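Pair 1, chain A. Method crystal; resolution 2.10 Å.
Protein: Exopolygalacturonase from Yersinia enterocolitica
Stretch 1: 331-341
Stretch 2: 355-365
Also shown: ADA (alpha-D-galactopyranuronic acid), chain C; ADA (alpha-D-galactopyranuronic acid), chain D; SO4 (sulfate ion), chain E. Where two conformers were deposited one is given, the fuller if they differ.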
# COMPACT_ATOMS: atom_id res chain seq x y z
N SER A 331 -15.89 -4.47 -10.12
CA SER A 331 -15.44 -5.15 -8.90
C SER A 331 -13.94 -4.96 -8.60
O SER A 331 -13.09 -5.27 -9.44
CB SER A 331 -15.73 -6.66 -8.98
OG SER A 331 -17.08 -6.98 -8.61
N SER A 332 -13.64 -4.45 -7.41
CA SER A 332 -12.28 -4.46 -6.87
C SER A 332 -11.84 -5.88 -6.59
O SER A 332 -12.65 -6.82 -6.60
CB SER A 332 -12.21 -3.64 -5.59
OG SER A 332 -12.29 -2.27 -5.91
N LEU A 333 -10.55 -6.06 -6.35
CA LEU A 333 -10.04 -7.41 -6.13
C LEU A 333 -10.38 -7.94 -4.73
O LEU A 333 -10.77 -9.09 -4.56
CB LEU A 333 -8.53 -7.46 -6.41
CG LEU A 333 -7.97 -8.88 -6.53
CD1 LEU A 333 -7.34 -9.13 -7.90
CD2 LEU A 333 -7.03 -9.17 -5.37
N MET A 334 -10.23 -7.09 -3.72
CA MET A 334 -10.40 -7.52 -2.34
C MET A 334 -10.92 -6.35 -1.53
O MET A 334 -10.41 -5.25 -1.65
CB MET A 334 -9.07 -8.00 -1.74
CG MET A 334 -9.24 -8.73 -0.43
SD MET A 334 -7.71 -9.26 0.34
CE MET A 334 -7.13 -10.52 -0.80
N THR A 335 -11.97 -6.58 -0.75
CA THR A 335 -12.51 -5.53 0.11
C THR A 335 -12.81 -6.10 1.47
O THR A 335 -13.75 -6.86 1.63
CB THR A 335 -13.78 -4.88 -0.50
OG1 THR A 335 -13.46 -4.35 -1.79
CG2 THR A 335 -14.30 -3.77 0.41
N LEU A 336 -12.01 -5.72 2.46
CA LEU A 336 -12.17 -6.21 3.81
C LEU A 336 -12.57 -5.04 4.64
O LEU A 336 -11.84 -4.06 4.72
CB LEU A 336 -10.88 -6.83 4.34
CG LEU A 336 -10.12 -7.76 3.40
CD1 LEU A 336 -8.76 -8.01 4.03
CD2 LEU A 336 -10.87 -9.06 3.09
N ARG A 337 -13.75 -5.15 5.26
CA ARG A 337 -14.35 -4.04 5.99
C ARG A 337 -14.74 -4.46 7.42
O ARG A 337 -15.29 -5.55 7.64
CB ARG A 337 -15.56 -3.51 5.23
CG ARG A 337 -16.10 -2.21 5.80
CD ARG A 337 -17.26 -1.67 5.00
NE ARG A 337 -18.46 -2.51 5.09
CZ ARG A 337 -19.67 -2.12 4.71
NH1 ARG A 337 -19.87 -0.91 4.24
NH2 ARG A 337 -20.70 -2.94 4.84
N GLY A 338 -14.44 -3.58 8.38
CA GLY A 338 -14.73 -3.83 9.79
C GLY A 338 -13.90 -4.88 10.49
O GLY A 338 -14.24 -5.28 11.59
N VAL A 339 -12.78 -5.30 9.88
CA VAL A 339 -11.98 -6.40 10.41
C VAL A 339 -11.01 -5.97 11.51
O VAL A 339 -10.29 -4.97 11.38
CB VAL A 339 -11.27 -7.24 9.30
CG1 VAL A 339 -10.63 -8.49 9.88
CG2 VAL A 339 -12.25 -7.64 8.21
N GLU A 340 -11.02 -6.73 12.60
CA GLU A 340 -10.09 -6.55 13.70
C GLU A 340 -9.05 -7.66 13.60
O GLU A 340 -9.39 -8.83 13.79
CB GLU A 340 -10.83 -6.64 15.04
CG GLU A 340 -9.95 -6.40 16.25
CD GLU A 340 -9.68 -4.93 16.46
OE1 GLU A 340 -10.45 -4.10 15.92
OE2 GLU A 340 -8.69 -4.60 17.17
N ASN A 341 -7.80 -7.28 13.27
CA ASN A 341 -6.66 -8.20 12.97
C ASN A 341 -6.66 -8.85 11.59
O ASN A 341 -7.24 -9.91 11.40
CB ASN A 341 -6.47 -9.30 14.04
CG ASN A 341 -6.47 -8.77 15.46
OD1 ASN A 341 -6.97 -9.43 16.37
ND2 ASN A 341 -5.91 -7.61 15.67
N HIS A 355 -10.16 -1.65 -8.17
CA HIS A 355 -9.04 -1.49 -7.24
C HIS A 355 -8.42 -2.84 -6.90
O HIS A 355 -9.01 -3.88 -7.17
CB HIS A 355 -9.46 -0.83 -5.89
CG HIS A 355 -10.10 0.52 -6.01
ND1 HIS A 355 -9.66 1.50 -6.87
CD2 HIS A 355 -11.12 1.08 -5.31
CE1 HIS A 355 -10.39 2.59 -6.71
NE2 HIS A 355 -11.27 2.36 -5.76
N GLY A 356 -7.24 -2.81 -6.28
CA GLY A 356 -6.54 -4.03 -5.83
C GLY A 356 -7.07 -4.44 -4.47
O GLY A 356 -8.21 -4.92 -4.36
N ILE A 357 -6.27 -4.20 -3.43
CA ILE A 357 -6.64 -4.55 -2.05
C ILE A 357 -7.21 -3.36 -1.26
O ILE A 357 -6.55 -2.32 -1.13
CB ILE A 357 -5.46 -5.25 -1.31
CG1 ILE A 357 -5.18 -6.59 -1.99
CG2 ILE A 357 -5.77 -5.44 0.20
CD1 ILE A 357 -3.89 -7.20 -1.65
N MET A 358 -8.42 -3.52 -0.74
CA MET A 358 -9.10 -2.48 0.04
C MET A 358 -9.30 -2.90 1.48
O MET A 358 -9.75 -4.02 1.74
CB MET A 358 -10.48 -2.14 -0.55
CG MET A 358 -10.47 -1.57 -1.96
SD MET A 358 -12.17 -1.40 -2.56
CE MET A 358 -12.76 -0.06 -1.51
N ASN A 359 -8.93 -2.01 2.40
CA ASN A 359 -9.17 -2.17 3.83
C ASN A 359 -10.01 -0.99 4.25
O ASN A 359 -9.59 0.16 4.10
CB ASN A 359 -7.87 -2.14 4.62
CG ASN A 359 -6.98 -3.29 4.30
OD1 ASN A 359 -7.04 -4.32 4.96
ND2 ASN A 359 -6.18 -3.15 3.24
N LEU A 360 -11.21 -1.29 4.72
CA LEU A 360 -12.15 -0.25 5.11
C LEU A 360 -12.50 -0.45 6.59
O LEU A 360 -12.99 -1.50 6.99
CB LEU A 360 -13.40 -0.28 4.22
CG LEU A 360 -13.26 0.04 2.71
CD1 LEU A 360 -14.60 -0.02 2.05
CD2 LEU A 360 -12.57 1.39 2.39
N GLU A 361 -12.20 0.57 7.40
CA GLU A 361 -12.52 0.51 8.81
C GLU A 361 -11.93 -0.71 9.54
O GLU A 361 -12.54 -1.25 10.41
CB GLU A 361 -14.05 0.66 9.04
CG GLU A 361 -14.56 2.08 9.04
CD GLU A 361 -16.06 2.24 9.21
OE1 GLU A 361 -16.57 2.44 10.32
OE2 GLU A 361 -16.78 2.18 8.21
N ASN A 362 -10.68 -1.05 9.20
CA ASN A 362 -9.97 -2.13 9.86
C ASN A 362 -9.03 -1.62 10.96
O ASN A 362 -8.61 -0.45 10.95
CB ASN A 362 -9.16 -2.94 8.85
CG ASN A 362 -10.02 -3.63 7.85
OD1 ASN A 362 -11.25 -3.67 8.00
ND2 ASN A 362 -9.41 -4.19 6.83
N HIS A 363 -8.74 -2.50 11.91
CA HIS A 363 -7.67 -2.29 12.85
C HIS A 363 -6.69 -3.42 12.69
O HIS A 363 -7.10 -4.54 12.36
CB HIS A 363 -8.17 -2.28 14.30
CG HIS A 363 -8.99 -1.09 14.67
ND1 HIS A 363 -9.66 -1.00 15.87
CD2 HIS A 363 -9.27 0.05 13.99
CE1 HIS A 363 -10.29 0.16 15.92
NE2 HIS A 363 -10.08 0.81 14.79
N ASN A 364 -5.42 -3.12 12.94
CA ASN A 364 -4.34 -4.12 13.01
C ASN A 364 -4.20 -4.95 11.74
O ASN A 364 -4.41 -6.16 11.75
CB ASN A 364 -4.53 -5.03 14.23
CG ASN A 364 -4.87 -4.24 15.48
OD1 ASN A 364 -4.42 -3.09 15.65
ND2 ASN A 364 -5.69 -4.84 16.35
N VAL A 365 -3.91 -4.27 10.63
CA VAL A 365 -3.73 -4.91 9.32
C VAL A 365 -2.24 -5.03 9.05
O VAL A 365 -1.49 -4.11 9.33
CB VAL A 365 -4.35 -4.08 8.17
CG1 VAL A 365 -4.06 -4.74 6.82
CG2 VAL A 365 -5.88 -3.84 8.39
C1 ADA C . -10.11 7.78 -4.22
C2 ADA C . -9.43 7.29 -2.92
C3 ADA C . -9.32 5.76 -3.00
C4 ADA C . -10.74 5.13 -3.16
C5 ADA C . -11.42 5.69 -4.42
C6 ADA C . -12.86 5.22 -4.76
O2 ADA C . -8.14 7.92 -2.74
O3 ADA C . -8.63 5.24 -1.86
O4 ADA C . -11.55 5.37 -2.00
O5 ADA C . -11.42 7.15 -4.41
O6B ADA C . -13.69 6.12 -5.04
O6A ADA C . -13.12 3.99 -4.75
C1 ADA D . -6.98 7.32 -7.93
C2 ADA D . -7.94 6.24 -7.38
C3 ADA D . -9.38 6.75 -7.63
C4 ADA D . -9.61 7.88 -6.62
C5 ADA D . -8.61 9.00 -6.99
C6 ADA D . -8.70 10.17 -5.98
O1 ADA D . -7.22 7.66 -9.33
O2 ADA D . -7.70 4.96 -7.93
O3 ADA D . -10.38 5.70 -7.59
O4 ADA D . -9.23 7.39 -5.31
O5 ADA D . -7.21 8.49 -7.08
O6B ADA D . -8.03 10.09 -4.92
O6A ADA D . -9.42 11.15 -6.29
S SO4 E . -23.69 -1.22 3.22
O1 SO4 E . -23.67 -2.52 2.55
O2 SO4 E . -22.55 -0.37 2.82
O3 SO4 E . -24.93 -0.51 2.87
O4 SO4 E . -23.66 -1.48 4.66

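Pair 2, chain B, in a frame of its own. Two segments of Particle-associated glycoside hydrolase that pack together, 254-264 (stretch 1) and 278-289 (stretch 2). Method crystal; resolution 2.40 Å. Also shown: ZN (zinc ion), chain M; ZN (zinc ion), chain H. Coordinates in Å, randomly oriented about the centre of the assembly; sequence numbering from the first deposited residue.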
# COMPACT_ATOMS: atom_id res chain seq x y z
N CYS B 254 -9.46 -7.74 -19.12
CA CYS B 254 -10.29 -6.61 -18.70
C CYS B 254 -9.71 -6.12 -17.36
O CYS B 254 -10.19 -6.48 -16.29
CB CYS B 254 -11.75 -7.00 -18.58
SG CYS B 254 -12.87 -5.62 -18.24
N SER B 255 -8.64 -5.33 -17.43
CA SER B 255 -7.87 -5.06 -16.23
C SER B 255 -7.16 -3.72 -16.34
O SER B 255 -7.13 -3.09 -17.40
CB SER B 255 -6.85 -6.17 -15.97
OG SER B 255 -5.83 -6.16 -16.95
N ASN B 256 -6.53 -3.33 -15.24
CA ASN B 256 -5.72 -2.12 -15.17
C ASN B 256 -6.56 -0.87 -15.45
O ASN B 256 -6.17 0.02 -16.20
CB ASN B 256 -4.53 -2.22 -16.14
CG ASN B 256 -3.51 -1.12 -15.94
OD1 ASN B 256 -3.33 -0.64 -14.82
ND2 ASN B 256 -2.86 -0.70 -17.02
N HIS B 257 -7.75 -0.82 -14.86
CA HIS B 257 -8.63 0.32 -15.08
C HIS B 257 -8.46 1.33 -13.96
O HIS B 257 -8.43 0.97 -12.78
CB HIS B 257 -10.09 -0.13 -15.17
CG HIS B 257 -10.32 -1.15 -16.24
ND1 HIS B 257 -9.87 -0.98 -17.53
CD2 HIS B 257 -10.99 -2.33 -16.23
CE1 HIS B 257 -10.24 -2.01 -18.27
NE2 HIS B 257 -10.92 -2.85 -17.50
N TYR B 258 -8.40 2.60 -14.33
CA TYR B 258 -8.09 3.65 -13.38
C TYR B 258 -9.10 4.78 -13.51
O TYR B 258 -9.37 5.25 -14.62
CB TYR B 258 -6.67 4.16 -13.62
CG TYR B 258 -6.24 5.17 -12.60
CD1 TYR B 258 -5.83 4.77 -11.35
CD2 TYR B 258 -6.28 6.52 -12.89
CE1 TYR B 258 -5.44 5.70 -10.40
CE2 TYR B 258 -5.90 7.45 -11.96
CZ TYR B 258 -5.49 7.04 -10.72
OH TYR B 258 -5.12 7.97 -9.78
N PHE B 259 -9.63 5.22 -12.38
CA PHE B 259 -10.61 6.30 -12.31
C PHE B 259 -10.19 7.28 -11.23
O PHE B 259 -9.90 6.87 -10.10
CB PHE B 259 -12.02 5.76 -12.03
CG PHE B 259 -12.46 4.70 -12.99
CD1 PHE B 259 -12.12 3.36 -12.77
CD2 PHE B 259 -13.21 5.03 -14.11
CE1 PHE B 259 -12.51 2.37 -13.66
CE2 PHE B 259 -13.62 4.04 -15.00
CZ PHE B 259 -13.27 2.69 -14.78
N GLU B 260 -10.16 8.56 -11.57
CA GLU B 260 -9.81 9.59 -10.61
C GLU B 260 -10.71 10.80 -10.80
O GLU B 260 -11.00 11.18 -11.93
CB GLU B 260 -8.35 10.02 -10.72
CG GLU B 260 -7.92 10.91 -9.58
CD GLU B 260 -6.46 11.27 -9.67
OE1 GLU B 260 -5.74 10.60 -10.44
OE2 GLU B 260 -6.04 12.23 -8.97
N ASN B 261 -11.15 11.41 -9.70
CA ASN B 261 -11.94 12.63 -9.75
C ASN B 261 -13.23 12.43 -10.54
O ASN B 261 -13.64 13.30 -11.30
CB ASN B 261 -11.12 13.79 -10.33
CG ASN B 261 -9.91 14.12 -9.49
OD1 ASN B 261 -10.02 14.38 -8.30
ND2 ASN B 261 -8.73 14.10 -10.11
N CYS B 262 -13.82 11.25 -10.41
CA CYS B 262 -15.06 10.93 -11.10
C CYS B 262 -16.21 10.87 -10.11
O CYS B 262 -16.02 10.51 -8.95
CB CYS B 262 -14.95 9.59 -11.86
SG CYS B 262 -13.79 9.63 -13.27
N ASN B 263 -17.40 11.21 -10.56
CA ASN B 263 -18.59 11.19 -9.71
C ASN B 263 -19.64 10.34 -10.38
O ASN B 263 -20.25 10.76 -11.38
CB ASN B 263 -19.11 12.60 -9.44
CG ASN B 263 -18.09 13.45 -8.74
OD1 ASN B 263 -17.75 13.19 -7.59
ND2 ASN B 263 -17.59 14.48 -9.41
N PHE B 264 -19.85 9.15 -9.86
CA PHE B 264 -20.87 8.25 -10.39
C PHE B 264 -22.14 8.48 -9.58
O PHE B 264 -22.28 8.03 -8.44
CB PHE B 264 -20.36 6.81 -10.35
CG PHE B 264 -19.01 6.66 -11.01
CD1 PHE B 264 -18.90 6.60 -12.39
CD2 PHE B 264 -17.84 6.62 -10.27
CE1 PHE B 264 -17.67 6.47 -13.01
CE2 PHE B 264 -16.61 6.49 -10.89
CZ PHE B 264 -16.53 6.40 -12.26
N HIS B 278 -10.32 -7.27 -13.19
CA HIS B 278 -9.42 -7.25 -12.05
C HIS B 278 -8.49 -6.05 -12.16
O HIS B 278 -8.35 -5.43 -13.22
CB HIS B 278 -8.65 -8.58 -11.87
CG HIS B 278 -7.66 -8.89 -12.96
ND1 HIS B 278 -6.32 -8.57 -12.86
CD2 HIS B 278 -7.80 -9.53 -14.14
CE1 HIS B 278 -5.69 -8.97 -13.95
NE2 HIS B 278 -6.57 -9.56 -14.74
N ASP B 279 -7.89 -5.70 -11.01
CA ASP B 279 -6.93 -4.61 -10.87
C ASP B 279 -7.54 -3.28 -11.32
O ASP B 279 -7.15 -2.67 -12.31
CB ASP B 279 -5.63 -4.93 -11.60
CG ASP B 279 -4.76 -5.92 -10.82
OD1 ASP B 279 -4.92 -7.16 -10.97
OD2 ASP B 279 -3.93 -5.44 -10.03
N VAL B 280 -8.51 -2.83 -10.53
CA VAL B 280 -9.22 -1.58 -10.76
C VAL B 280 -8.99 -0.65 -9.58
O VAL B 280 -9.05 -1.07 -8.42
CB VAL B 280 -10.72 -1.84 -10.96
CG1 VAL B 280 -11.47 -0.53 -11.29
CG2 VAL B 280 -10.93 -2.90 -12.02
N THR B 281 -8.73 0.63 -9.87
CA THR B 281 -8.50 1.60 -8.82
C THR B 281 -9.41 2.81 -9.00
O THR B 281 -9.47 3.39 -10.09
CB THR B 281 -7.03 2.03 -8.77
OG1 THR B 281 -6.22 0.90 -8.45
CG2 THR B 281 -6.82 3.11 -7.72
N PHE B 282 -10.09 3.19 -7.93
CA PHE B 282 -10.82 4.44 -7.85
C PHE B 282 -10.11 5.32 -6.82
O PHE B 282 -9.87 4.88 -5.70
CB PHE B 282 -12.27 4.21 -7.43
CG PHE B 282 -13.07 3.39 -8.41
CD1 PHE B 282 -13.09 2.00 -8.32
CD2 PHE B 282 -13.82 4.01 -9.40
CE1 PHE B 282 -13.84 1.23 -9.22
CE2 PHE B 282 -14.57 3.25 -10.29
CZ PHE B 282 -14.58 1.86 -10.20
N LYS B 283 -9.75 6.53 -7.23
CA LYS B 283 -9.12 7.50 -6.35
C LYS B 283 -9.89 8.81 -6.40
O LYS B 283 -10.10 9.36 -7.48
CB LYS B 283 -7.66 7.74 -6.74
CG LYS B 283 -6.90 8.63 -5.77
CD LYS B 283 -5.72 9.28 -6.46
CE LYS B 283 -4.51 8.36 -6.47
NZ LYS B 283 -3.73 8.50 -5.19
N ASN B 284 -10.31 9.30 -5.23
CA ASN B 284 -11.05 10.57 -5.12
C ASN B 284 -12.27 10.57 -6.05
O ASN B 284 -12.52 11.54 -6.77
CB ASN B 284 -10.15 11.77 -5.39
CG ASN B 284 -10.77 13.09 -4.92
OD1 ASN B 284 -11.49 13.15 -3.92
ND2 ASN B 284 -10.51 14.17 -5.67
N CYS B 285 -12.98 9.45 -6.07
CA CYS B 285 -14.23 9.34 -6.80
C CYS B 285 -15.37 9.26 -5.80
O CYS B 285 -15.17 8.91 -4.65
CB CYS B 285 -14.23 8.10 -7.70
SG CYS B 285 -12.92 8.12 -8.95
N THR B 286 -16.59 9.57 -6.24
CA THR B 286 -17.75 9.43 -5.37
C THR B 286 -18.79 8.54 -6.03
O THR B 286 -18.80 8.37 -7.25
CB THR B 286 -18.39 10.79 -5.01
OG1 THR B 286 -19.12 11.31 -6.13
CG2 THR B 286 -17.34 11.81 -4.57
N PHE B 287 -19.63 7.93 -5.20
CA PHE B 287 -20.74 7.10 -5.65
C PHE B 287 -21.96 7.54 -4.85
O PHE B 287 -22.01 7.34 -3.63
CB PHE B 287 -20.45 5.61 -5.45
CG PHE B 287 -19.13 5.15 -6.05
CD1 PHE B 287 -17.94 5.28 -5.34
CD2 PHE B 287 -19.09 4.59 -7.32
CE1 PHE B 287 -16.73 4.87 -5.88
CE2 PHE B 287 -17.89 4.16 -7.88
CZ PHE B 287 -16.71 4.30 -7.15
N GLN B 288 -22.93 8.18 -5.51
CA GLN B 288 -23.98 8.89 -4.78
C GLN B 288 -25.35 8.58 -5.37
O GLN B 288 -25.56 8.77 -6.57
CB GLN B 288 -23.74 10.41 -4.78
CG GLN B 288 -22.27 10.78 -4.71
CD GLN B 288 -22.03 12.19 -4.24
OE1 GLN B 288 -22.62 12.64 -3.25
NE2 GLN B 288 -21.15 12.91 -4.93
N GLN B 289 -26.26 8.11 -4.52
CA GLN B 289 -27.69 8.00 -4.84
C GLN B 289 -28.45 9.05 -4.03
O GLN B 289 -29.03 8.76 -2.99
CB GLN B 289 -28.20 6.59 -4.55
CG GLN B 289 -27.57 5.51 -5.43
CD GLN B 289 -28.25 5.36 -6.80
OE1 GLN B 289 -28.86 6.30 -7.31
NE2 GLN B 289 -28.15 4.17 -7.39
ZN ZN M . -3.68 12.14 -8.65
ZN ZN H . -6.16 -10.33 -16.59
O HOH W 1 -4.48 -8.99 -17.37
O HOH W 2 -14.83 13.30 -7.03
O HOH W 3 -8.07 -10.87 -17.27
O HOH W 4 -5.15 -12.21 -15.85
O HOH W 5 -5.68 -11.62 -18.43
O HOH W 6 -3.64 12.85 -6.61

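Parallel β-strands lying side by side fix their backbones far more tightly than their side chains, and these two pairs illustrate the point. Fourteen central residues superpose with an RMSD of 0.5 Å. In both, neighbouring strands run almost in the same direction, at 13° in pair 1 and 6° in pair 2, with axes approaching to 4.7 and 4.8 Å. The hydrogen-bond ladder is the same at matched positions. In pair 1, L336(A) N donates to M358(A) O (2.9 Å) and L360(A) N to L336(A) O (2.8 Å); in pair 2, F259(B) N donates to T281(B) O and K283(B) N to F259(B) O, both at 2.9 Å. Each strand is followed by a residue with positive phi: G338(A) and E361(A) match N261(B) and N284(B).

At this position the side chains diverge. G338(A) offers only its backbone, whereas in pair 2 the two asparagines pair directly, N284(B) ND2 donating to N261(B) OD1 at 2.7 Å. One position further, N362(A) and C285(B) nearly coincide, their side-chain centres 0.4 Å apart, and each accepts from the opposing backbone: V339(A) N donates to N362(A) OD1 at 2.9 Å, and C262(B) N to C285(B) SG at 3.6 Å. The amide acceptor and the larger sulfur thus supply an acceptor to the NH at the same position. N362(A) ND2 also makes weak bonds to L336(A) O (3.2 Å) and N359(A) OD1 (3.0 Å), while C285(B) SG lies 4.0 Å from F259(B) CB in an apolar contact.

The matched L336(A)/N359(A) and F259(B)/F282(B) occupy one face of their sheets. The former is a loose aliphatic–amide contact, L336(A) CD1 to N359(A) OD1 at 4.2 Å. The latter brings two rings nearly parallel, at 12°, but slid apart, with F259(B) CD1 over the face of F282(B), 3.5 Å from its CE2. The phenylalanine series continues at F264(B) and F287(B), another slid pair with F264(B) CD2 and F287(B) CE2 3.4 Å apart; their backbone counterparts are N341(A) and N364(A), whose side chains go elsewhere, with centres more than 6 Å away.

On the other face, T335(A) OG1 approaches M358(A) SD to 3.3 Å, and R337(A) CG packs 3.7 Å from L360(A) CB. At M358(A)/T281(B) and L360(A)/K283(B) pair 2 has the more polar residue; at R337(A)/E260(B) both are charged, the arginine binding a sulfate (R337(A) NH1 to SO4 O2, 3.1 Å) and the glutamate a zinc. Y258(B) OH donates to E260(B) OE1 (2.8 Å) and lies 3.4 Å from K283(B) CE, while E260(B) OE2 binds ZN (chain M) at 2.4 Å. A common ladder therefore accommodates aliphatic, aromatic and polar neighbours.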